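Local coordinates for protein beta-galactosidase (Bacillus circulans subsp. alkalophilus, PDB 3TTY) that hydrolyses terminal beta-D-galactosyl residues from beta-galactosides, binding galactose in the active-site pocket of its TIM-barrel domain and probably assembling as a trimer, at residues G479-T484 and A599-E604; H428-A433 and V455-V460; W145-E150 and D238-W243. All coordinates share one frame; numbering follows the deposited sequence.

Interaction 1. Residues G479-T484 and A599-E604; sequences GGTFVT and ANLCEE
Val483 and Leu601 meet methyl to methyl: CG2 of Val483 lies 3.3 Å from CD1 of Leu601, tighter than usual for two carbons. The two side chains approach at a slant, with the CA-CB bonds of both residues directed toward the other segment. In Leu601 the branch carbon CG stands opposite the carbonyl carbon (chi1 -60°), which extends CD1 from the helix toward the strand. Two residues back along the strand, Thr481 points to the same face. Its OG1 is 4.3 Å from the same Leu601 CD1, and its CG2 lies equally loosely, 4.3 Å from OE1 of Glu604.

That carboxylate only skirts the strand; OE1 is hydrogen-bonded to Tyr583 OH and OE2 forms a salt bridge with Arg574. Tyr583 belongs to strand 580-585, next to this one in the sheet, and its side chain also touches Leu601. Phe482 turns to the other sheet face, against Val472 and Val476 of helix 468-477. Gly479 ends that helix in a Schellman motif, with a positive phi of 125° that suits glycine, and its carbonyl accepts a bond from Gln605 just beyond helix 591-604. Strand and helix run nearly antiparallel, at 163° with axes 10.4 Å apart, and helices flank the strand on both faces, a layering characteristic of the three-layer alpha/beta/alpha fold of glutaminase-like domains such as this trimerisation domain.

Interaction 2. Residues H428-A433 and V455-V460; sequences HKYYDA and VVIAPV
Tyr430 brings the root of its ring against two strand-side residues at once. On one flank CD1 lies 3.7 Å from CG2 of Ile457; on the other, CD2 lies 3.8 Å from CG of Pro459, whose CB follows at 4.1 Å. Both carbons approach the ring obliquely, and both remain close to CG, so the contact is made by the part of the ring nearest the helix backbone. A chi1 of -80° sets the ring opposite the carbonyl carbon and beside the backbone N. The Tyr430 and Pro459 side chains lie alongside one another but run in opposite directions, whereas Ile457 comes in at an angle.

Ile457 divides its two branches: CG2, opposite the backbone N, is the one that reaches the tyrosine, while CG1 lies beside that N (chi1 -49°). The setting is the parallel part of the sheet in the trimerisation domain, an alpha/beta fold in which strand 455-458 runs between 399-402 and 481-485 and helix 423-435 covers one face. Pro459 continues the contact beyond Ala458, which points away from the helix, and the chain then turns at Val460, whose N is hydrogen-bonded to Thr485 OG1.

The Tyr430 side chain also touches Thr485, and Leu594 of helix 591-604. Neighbouring residues of its helix face the barrel domain instead. Tyr431 OH is hydrogen-bonded to Asn292 ND2. Ser285 OG is hydrogen-bonded to His428 NE2 and, separately, to Asp432 OD1. Asp432 CB stands 4.1 Å above the plane of the His428 imidazole.

Interaction 3. Residues W145-E150 and D238-W243; sequences WHVSNE and DELKRW. With GLA (alpha-D-galactopyranose), chain H.
Asn149 ND2 is gripped by two partners, O2 of the bound galactose at 3.1 Å, with an N-H...O angle of 154°, and His112 NE2. Its amide is further fixed through OD1, which is hydrogen-bonded to Asn252 ND2, so neighbouring residues hold the group that meets the sugar. Glu150 follows, its chain extended beyond CG to place OE2 3.2 Å from the sugar's O1. This Asn-Glu pair lies just past strand 142-146, the fourth of the TIM barrel, as in the wider clan of such glycosidases; Glu307, Glu355 and Arg111 add further hydrogen bonds to the sugar.

Behind the pocket, the same segment is packed against helix 215-243, which lies on the crossover from strand 142-146 to strand 249-253. Leu240 carries that contact with both methyls. CD2 sits over the six-membered ring of Trp145 in a CH-pi contact, 3.7 Å from the centroid and only 8° off the normal. CD1 touches both Trp145 CG and Val147 CG2, each at 3.7 Å. The indole is presented by a chi1 of -74°, which places CG opposite the carbonyl carbon. With an alanine here in place of Trp145, the face beneath Leu240 would be lost, which would probably open a gap between strand and helix and leave Thr244 without its indole N-H partner. The Thr244 hydroxyl ties the two elements together, its OG1 accepting from Trp145 NE1 and bonding to the backbone O of Leu240.

Interactions 1 and 2 are neighbours on one sheet face, their centres 11 Å apart. Strands 481-485 and 455-458 run side by side, with Thr481 O 2.7 Å from Val456 N and Val483 O 2.8 Å from Ala458 N, both probable hydrogen bonds. Val483 CB also packs on Ile457 CG2 at 3.8 Å, so the helix contacts of the two strands are continuous. Interaction 3 stands apart in the barrel and alone includes galactose-binding residues. Its nearest atoms are about 20 Å from interaction 2 and about 31 Å from interaction 1, on the opposite side of the chain's centre. The principle illustrated is helix-on-strand packing in two different alpha/beta domains.

Interaction 1. Residues G479-T484 and A599-E604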
loop_
_atom_site.group_PDB
_atom_site.type_symbol
_atom_site.label_atom_id
_atom_site.label_comp_id
_atom_site.label_asym_id
_atom_site.label_seq_id
_atom_site.Cartn_x
_atom_site.Cartn_y
_atom_site.Cartn_z
ATOM N N GLY A 479 -36.346 -0.608 -35.614
ATOM C CA GLY A 479 -36.046 0.781 -35.901
ATOM C C GLY A 479 -35.189 1.525 -34.888
ATOM O O GLY A 479 -34.868 2.698 -35.096
ATOM N N GLY A 480 -34.809 0.855 -33.805
ATOM C CA GLY A 480 -34.037 1.492 -32.752
ATOM C C GLY A 480 -32.584 1.636 -33.133
ATOM O O GLY A 480 -32.133 0.989 -34.071
ATOM N N THR A 481 -31.845 2.500 -32.440
ATOM C CA THR A 481 -30.395 2.454 -32.583
ATOM C C THR A 481 -29.704 1.912 -31.329
ATOM O O THR A 481 -30.094 2.196 -30.179
ATOM C CB THR A 481 -29.735 3.768 -33.137
ATOM O OG1 THR A 481 -28.883 4.363 -32.159
ATOM C CG2 THR A 481 -30.748 4.743 -33.594
ATOM N N PHE A 482 -28.703 1.077 -31.568
ATOM C CA PHE A 482 -28.002 0.428 -30.480
ATOM C C PHE A 482 -26.543 0.807 -30.579
ATOM O O PHE A 482 -25.986 0.854 -31.677
ATOM C CB PHE A 482 -28.180 -1.089 -30.570
ATOM C CG PHE A 482 -27.476 -1.856 -29.481
ATOM C CD1 PHE A 482 -27.985 -1.887 -28.200
ATOM C CD2 PHE A 482 -26.309 -2.553 -29.752
ATOM C CE1 PHE A 482 -27.330 -2.598 -27.201
ATOM C CE2 PHE A 482 -25.659 -3.264 -28.769
ATOM C CZ PHE A 482 -26.163 -3.288 -27.491
ATOM N N VAL A 483 -25.925 1.096 -29.437
ATOM C CA VAL A 483 -24.506 1.438 -29.416
ATOM C C VAL A 483 -23.729 0.515 -28.482
ATOM O O VAL A 483 -24.130 0.302 -27.343
ATOM C CB VAL A 483 -24.288 2.896 -28.953
ATOM C CG1 VAL A 483 -22.788 3.245 -28.964
ATOM C CG2 VAL A 483 -25.089 3.855 -29.822
ATOM N N THR A 484 -22.620 -0.044 -28.949
ATOM C CA THR A 484 -21.756 -0.780 -28.028
ATOM C C THR A 484 -20.284 -0.538 -28.362
ATOM O O THR A 484 -19.982 0.245 -29.267
ATOM C CB THR A 484 -22.152 -2.287 -27.869
ATOM O OG1 THR A 484 -21.443 -2.860 -26.763
ATOM C CG2 THR A 484 -21.882 -3.080 -29.125
ATOM N N ALA A 599 -25.002 13.706 -30.154
ATOM C CA ALA A 599 -25.784 14.673 -30.908
ATOM C C ALA A 599 -26.294 14.072 -32.223
ATOM O O ALA A 599 -27.457 14.261 -32.602
ATOM C CB ALA A 599 -24.947 15.925 -31.172
ATOM N N ASN A 600 -25.426 13.341 -32.913
ATOM C CA ASN A 600 -25.810 12.705 -34.167
ATOM C C ASN A 600 -26.875 11.647 -33.962
ATOM O O ASN A 600 -27.915 11.664 -34.624
ATOM C CB ASN A 600 -24.596 12.087 -34.848
ATOM C CG ASN A 600 -23.707 13.125 -35.466
ATOM O OD1 ASN A 600 -24.014 14.315 -35.418
ATOM N ND2 ASN A 600 -22.587 12.691 -36.035
ATOM N N LEU A 601 -26.616 10.739 -33.027
ATOM C CA LEU A 601 -27.532 9.637 -32.768
ATOM C C LEU A 601 -28.905 10.150 -32.377
ATOM O O LEU A 601 -29.908 9.611 -32.823
ATOM C CB LEU A 601 -26.968 8.695 -31.697
ATOM C CG LEU A 601 -25.628 8.044 -32.069
ATOM C CD1 LEU A 601 -25.397 6.764 -31.286
ATOM C CD2 LEU A 601 -25.539 7.759 -33.568
ATOM N N CYS A 602 -28.948 11.205 -31.566
ATOM C CA CYS A 602 -30.227 11.771 -31.138
ATOM C C CYS A 602 -30.978 12.460 -32.291
ATOM O O CYS A 602 -32.189 12.295 -32.446
ATOM C CB CYS A 602 -30.040 12.739 -29.959
ATOM S SG CYS A 602 -29.453 11.958 -28.416
ATOM N N GLU A 603 -30.267 13.235 -33.099
ATOM C CA GLU A 603 -30.912 13.875 -34.240
ATOM C C GLU A 603 -31.477 12.811 -35.174
ATOM O O GLU A 603 -32.583 12.946 -35.681
ATOM C CB GLU A 603 -29.950 14.784 -35.007
ATOM C CG GLU A 603 -30.622 15.505 -36.174
ATOM C CD GLU A 603 -29.641 16.233 -37.092
ATOM O OE1 GLU A 603 -30.082 16.725 -38.157
ATOM O OE2 GLU A 603 -28.437 16.312 -36.754
ATOM N N GLU A 604 -30.707 11.749 -35.392
ATOM C CA GLU A 604 -31.114 10.681 -36.301
ATOM C C GLU A 604 -32.471 10.128 -35.903
ATOM O O GLU A 604 -33.296 9.819 -36.751
ATOM C CB GLU A 604 -30.080 9.562 -36.279
ATOM C CG GLU A 604 -30.379 8.415 -37.214
ATOM C CD GLU A 604 -29.207 7.463 -37.314
ATOM O OE1 GLU A 604 -28.517 7.282 -36.283
ATOM O OE2 GLU A 604 -28.962 6.912 -38.409
#

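Interaction 2. Residues H428-A433 and V455-V460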
loop_
_atom_site.group_PDB
_atom_site.type_symbol
_atom_site.label_atom_id
_atom_site.label_comp_id
_atom_site.label_asym_id
_atom_site.label_seq_id
_atom_site.Cartn_x
_atom_site.Cartn_y
_atom_site.Cartn_z
ATOM N N HIS A 428 -20.156 6.021 -17.452
ATOM C CA HIS A 428 -20.326 7.441 -17.165
ATOM C C HIS A 428 -19.903 8.371 -18.316
ATOM O O HIS A 428 -20.509 9.421 -18.514
ATOM C CB HIS A 428 -19.600 7.826 -15.864
ATOM C CG HIS A 428 -19.699 9.283 -15.525
ATOM N ND1 HIS A 428 -18.602 10.117 -15.480
ATOM C CD2 HIS A 428 -20.774 10.059 -15.227
ATOM C CE1 HIS A 428 -18.992 11.340 -15.170
ATOM N NE2 HIS A 428 -20.306 11.328 -15.012
ATOM N N LYS A 429 -18.875 8.002 -19.073
ATOM C CA LYS A 429 -18.452 8.854 -20.192
ATOM C C LYS A 429 -19.611 9.051 -21.157
ATOM O O LYS A 429 -19.777 10.131 -21.728
ATOM C CB LYS A 429 -17.250 8.271 -20.934
ATOM C CG LYS A 429 -15.948 8.341 -20.162
ATOM C CD LYS A 429 -14.844 7.599 -20.894
ATOM C CE LYS A 429 -13.522 7.764 -20.167
ATOM N NZ LYS A 429 -12.507 6.823 -20.662
ATOM N N TYR A 430 -20.416 8.006 -21.334
ATOM C CA TYR A 430 -21.551 8.081 -22.249
ATOM C C TYR A 430 -22.707 8.830 -21.603
ATOM O O TYR A 430 -23.382 9.630 -22.254
ATOM C CB TYR A 430 -21.982 6.682 -22.724
ATOM C CG TYR A 430 -21.103 6.160 -23.845
ATOM C CD1 TYR A 430 -21.435 6.378 -25.183
ATOM C CD2 TYR A 430 -19.921 5.494 -23.570
ATOM C CE1 TYR A 430 -20.610 5.931 -26.208
ATOM C CE2 TYR A 430 -19.103 5.043 -24.582
ATOM C CZ TYR A 430 -19.450 5.255 -25.897
ATOM O OH TYR A 430 -18.618 4.797 -26.900
ATOM N N TYR A 431 -22.932 8.576 -20.318
ATOM C CA TYR A 431 -23.992 9.267 -19.595
ATOM C C TYR A 431 -23.731 10.781 -19.506
ATOM O O TYR A 431 -24.631 11.576 -19.720
ATOM C CB TYR A 431 -24.180 8.672 -18.203
ATOM C CG TYR A 431 -25.380 9.238 -17.472
ATOM C CD1 TYR A 431 -26.640 8.665 -17.620
ATOM C CD2 TYR A 431 -25.257 10.353 -16.642
ATOM C CE1 TYR A 431 -27.742 9.175 -16.951
ATOM C CE2 TYR A 431 -26.354 10.867 -15.970
ATOM C CZ TYR A 431 -27.590 10.281 -16.131
ATOM O OH TYR A 431 -28.679 10.791 -15.479
ATOM N N ASP A 432 -22.491 11.149 -19.193
ATOM C CA ASP A 432 -22.048 12.539 -19.128
ATOM C C ASP A 432 -22.397 13.257 -20.425
ATOM O O ASP A 432 -23.032 14.310 -20.413
ATOM C CB ASP A 432 -20.535 12.566 -18.919
ATOM C CG ASP A 432 -20.031 13.886 -18.360
ATOM O OD1 ASP A 432 -20.715 14.487 -17.503
ATOM O OD2 ASP A 432 -18.925 14.316 -18.769
ATOM N N ALA A 433 -21.991 12.670 -21.545
ATOM C CA ALA A 433 -22.224 13.251 -22.858
ATOM C C ALA A 433 -23.697 13.577 -23.076
ATOM O O ALA A 433 -24.028 14.587 -23.696
ATOM C CB ALA A 433 -21.708 12.313 -23.961
ATOM N N VAL A 455 -32.889 5.143 -28.648
ATOM C CA VAL A 455 -31.442 4.934 -28.638
ATOM C C VAL A 455 -31.024 4.163 -27.393
ATOM O O VAL A 455 -31.300 4.598 -26.276
ATOM C CB VAL A 455 -30.662 6.273 -28.672
ATOM C CG1 VAL A 455 -29.168 6.006 -28.611
ATOM C CG2 VAL A 455 -30.998 7.066 -29.927
ATOM N N VAL A 456 -30.363 3.026 -27.577
ATOM C CA VAL A 456 -29.922 2.207 -26.444
ATOM C C VAL A 456 -28.404 2.065 -26.477
ATOM O O VAL A 456 -27.836 1.578 -27.457
ATOM C CB VAL A 456 -30.594 0.803 -26.435
ATOM C CG1 VAL A 456 -29.967 -0.097 -25.366
ATOM C CG2 VAL A 456 -32.088 0.928 -26.216
ATOM N N ILE A 457 -27.746 2.502 -25.409
ATOM C CA ILE A 457 -26.289 2.492 -25.364
ATOM C C ILE A 457 -25.770 1.519 -24.301
ATOM O O ILE A 457 -26.184 1.563 -23.138
ATOM C CB ILE A 457 -25.737 3.918 -25.129
ATOM C CG1 ILE A 457 -26.391 4.900 -26.103
ATOM C CG2 ILE A 457 -24.225 3.959 -25.283
ATOM C CD1 ILE A 457 -25.964 6.336 -25.904
ATOM N N ALA A 458 -24.868 0.636 -24.713
ATOM C CA ALA A 458 -24.320 -0.387 -23.818
ATOM C C ALA A 458 -22.796 -0.353 -23.832
ATOM O O ALA A 458 -22.157 -1.087 -24.587
ATOM C CB ALA A 458 -24.824 -1.771 -24.218
ATOM N N PRO A 459 -22.208 0.517 -23.001
ATOM C CA PRO A 459 -20.752 0.621 -22.905
ATOM C C PRO A 459 -20.155 -0.667 -22.334
ATOM O O PRO A 459 -20.580 -1.122 -21.278
ATOM C CB PRO A 459 -20.553 1.786 -21.926
ATOM C CG PRO A 459 -21.842 2.566 -21.986
ATOM C CD PRO A 459 -22.893 1.518 -22.165
ATOM N N VAL A 460 -19.201 -1.248 -23.053
ATOM C CA VAL A 460 -18.470 -2.430 -22.606
ATOM C C VAL A 460 -19.392 -3.534 -22.099
ATOM O O VAL A 460 -19.301 -3.943 -20.940
ATOM C CB VAL A 460 -17.459 -2.070 -21.506
ATOM C CG1 VAL A 460 -16.401 -3.138 -21.394
ATOM C CG2 VAL A 460 -16.810 -0.729 -21.806
#

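Interaction 3. Residues W145-E150 and D238-W243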
loop_
_atom_site.group_PDB
_atom_site.type_symbol
_atom_site.label_atom_id
_atom_site.label_comp_id
_atom_site.label_asym_id
_atom_site.label_seq_id
_atom_site.Cartn_x
_atom_site.Cartn_y
_atom_site.Cartn_z
ATOM N N TRP A 145 -41.425 0.506 6.333
ATOM C CA TRP A 145 -40.488 -0.329 7.090
ATOM C C TRP A 145 -39.094 -0.201 6.486
ATOM O O TRP A 145 -38.925 -0.245 5.269
ATOM C CB TRP A 145 -40.894 -1.813 7.092
ATOM C CG TRP A 145 -42.060 -2.161 7.975
ATOM C CD1 TRP A 145 -43.335 -2.419 7.573
ATOM C CD2 TRP A 145 -42.058 -2.300 9.406
ATOM N NE1 TRP A 145 -44.126 -2.703 8.656
ATOM C CE2 TRP A 145 -43.368 -2.637 9.793
ATOM C CE3 TRP A 145 -41.080 -2.165 10.393
ATOM C CZ2 TRP A 145 -43.725 -2.842 11.121
ATOM C CZ3 TRP A 145 -41.436 -2.364 11.709
ATOM C CH2 TRP A 145 -42.745 -2.699 12.064
ATOM N N HIS A 146 -38.101 -0.072 7.358
ATOM C CA HIS A 146 -36.709 0.115 6.978
ATOM C C HIS A 146 -35.950 -1.114 7.499
ATOM O O HIS A 146 -35.467 -1.139 8.642
ATOM C CB HIS A 146 -36.231 1.448 7.590
ATOM C CG HIS A 146 -34.772 1.758 7.412
ATOM N ND1 HIS A 146 -33.769 0.848 7.677
ATOM C CD2 HIS A 146 -34.153 2.915 7.084
ATOM C CE1 HIS A 146 -32.595 1.427 7.490
ATOM N NE2 HIS A 146 -32.795 2.680 7.130
ATOM N N VAL A 147 -35.874 -2.145 6.658
ATOM C CA VAL A 147 -35.270 -3.424 7.044
ATOM C C VAL A 147 -33.766 -3.315 7.187
ATOM O O VAL A 147 -33.073 -2.885 6.249
ATOM C CB VAL A 147 -35.568 -4.531 6.019
ATOM C CG1 VAL A 147 -34.727 -5.779 6.317
ATOM C CG2 VAL A 147 -37.058 -4.850 6.003
ATOM N N SER A 148 -33.259 -3.693 8.360
ATOM C CA SER A 148 -31.820 -3.678 8.595
ATOM C C SER A 148 -31.266 -2.276 8.279
ATOM O O SER A 148 -31.927 -1.271 8.535
ATOM C CB SER A 148 -31.143 -4.752 7.727
ATOM O OG SER A 148 -29.804 -4.997 8.125
ATOM N N ASN A 149 -30.054 -2.227 7.738
ATOM C CA ASN A 149 -29.435 -0.995 7.282
ATOM C C ASN A 149 -28.236 -1.329 6.401
ATOM O O ASN A 149 -27.381 -2.129 6.791
ATOM C CB ASN A 149 -28.977 -0.132 8.458
ATOM C CG ASN A 149 -28.594 1.273 8.022
ATOM O OD1 ASN A 149 -29.440 2.042 7.573
ATOM N ND2 ASN A 149 -27.316 1.609 8.140
ATOM N N GLU A 150 -28.184 -0.715 5.222
ATOM C CA GLU A 150 -27.111 -0.949 4.247
ATOM C C GLU A 150 -26.497 -2.369 4.281
ATOM O O GLU A 150 -25.349 -2.551 4.694
ATOM C CB GLU A 150 -26.004 0.113 4.381
ATOM C CG GLU A 150 -26.449 1.541 4.105
ATOM C CD GLU A 150 -25.282 2.488 3.812
ATOM O OE1 GLU A 150 -24.144 2.226 4.279
ATOM O OE2 GLU A 150 -25.505 3.495 3.100
ATOM N N ASP A 238 -40.944 -10.633 4.792
ATOM C CA ASP A 238 -42.088 -11.544 4.902
ATOM C C ASP A 238 -42.716 -11.551 6.297
ATOM O O ASP A 238 -43.936 -11.578 6.438
ATOM C CB ASP A 238 -41.712 -12.965 4.481
ATOM C CG ASP A 238 -41.423 -13.084 2.971
ATOM O OD1 ASP A 238 -41.780 -12.163 2.195
ATOM O OD2 ASP A 238 -40.837 -14.113 2.561
ATOM N N GLU A 239 -41.886 -11.521 7.327
ATOM C CA GLU A 239 -42.388 -11.502 8.696
ATOM C C GLU A 239 -43.118 -10.185 8.970
ATOM O O GLU A 239 -44.144 -10.167 9.635
ATOM C CB GLU A 239 -41.241 -11.748 9.693
ATOM C CG GLU A 239 -41.661 -11.936 11.144
ATOM C CD GLU A 239 -42.538 -13.173 11.385
ATOM O OE1 GLU A 239 -42.759 -13.966 10.441
ATOM O OE2 GLU A 239 -43.003 -13.346 12.535
ATOM N N LEU A 240 -42.606 -9.094 8.417
ATOM C CA LEU A 240 -43.248 -7.782 8.534
ATOM C C LEU A 240 -44.619 -7.758 7.867
ATOM O O LEU A 240 -45.607 -7.329 8.465
ATOM C CB LEU A 240 -42.368 -6.690 7.913
ATOM C CG LEU A 240 -41.047 -6.388 8.622
ATOM C CD1 LEU A 240 -40.242 -5.350 7.859
ATOM C CD2 LEU A 240 -41.302 -5.929 10.055
ATOM N N LYS A 241 -44.668 -8.204 6.619
ATOM C CA LYS A 241 -45.911 -8.214 5.860
ATOM C C LYS A 241 -46.974 -9.145 6.458
ATOM O O LYS A 241 -48.167 -8.901 6.305
ATOM C CB LYS A 241 -45.640 -8.557 4.395
ATOM C CG LYS A 241 -45.029 -7.402 3.602
ATOM C CD LYS A 241 -44.655 -7.862 2.195
ATOM C CE LYS A 241 -44.254 -6.681 1.313
ATOM N NZ LYS A 241 -45.250 -5.563 1.351
ATOM N N ARG A 242 -46.545 -10.197 7.147
ATOM C CA ARG A 242 -47.471 -11.082 7.848
ATOM C C ARG A 242 -48.362 -10.299 8.835
ATOM O O ARG A 242 -49.545 -10.609 9.007
ATOM C CB ARG A 242 -46.690 -12.153 8.607
ATOM C CG ARG A 242 -47.331 -13.531 8.592
ATOM C CD ARG A 242 -46.383 -14.589 9.163
ATOM N NE ARG A 242 -46.074 -14.350 10.573
ATOM C CZ ARG A 242 -46.702 -14.937 11.589
ATOM N NH1 ARG A 242 -47.678 -15.810 11.356
ATOM N NH2 ARG A 242 -46.351 -14.657 12.840
ATOM N N TRP A 243 -47.784 -9.290 9.479
ATOM C CA TRP A 243 -48.488 -8.514 10.486
ATOM C C TRP A 243 -49.005 -7.189 9.942
ATOM O O TRP A 243 -50.042 -6.703 10.374
ATOM C CB TRP A 243 -47.579 -8.258 11.682
ATOM C CG TRP A 243 -47.318 -9.469 12.502
ATOM C CD1 TRP A 243 -46.194 -10.226 12.499
ATOM C CD2 TRP A 243 -48.207 -10.069 13.450
ATOM N NE1 TRP A 243 -46.320 -11.268 13.387
ATOM C CE2 TRP A 243 -47.548 -11.191 13.986
ATOM C CE3 TRP A 243 -49.498 -9.766 13.896
ATOM C CZ2 TRP A 243 -48.132 -12.011 14.948
ATOM C CZ3 TRP A 243 -50.077 -10.573 14.847
ATOM C CH2 TRP A 243 -49.396 -11.686 15.366
HETATM C C1 GLA H . -24.744 5.396 5.682
HETATM C C2 GLA H . -25.503 4.757 6.871
HETATM C C3 GLA H . -25.881 5.777 7.960
HETATM C C4 GLA H . -24.641 6.599 8.274
HETATM C C5 GLA H . -24.088 7.207 6.981
HETATM C C6 GLA H . -22.887 8.092 7.335
HETATM O O1 GLA H . -25.532 6.240 4.823
HETATM O O2 GLA H . -26.682 4.113 6.415
HETATM O O3 GLA H . -26.321 5.133 9.169
HETATM O O4 GLA H . -23.687 5.696 8.819
HETATM O O5 GLA H . -23.628 6.154 6.127
HETATM O O6 GLA H . -22.584 8.971 6.244
#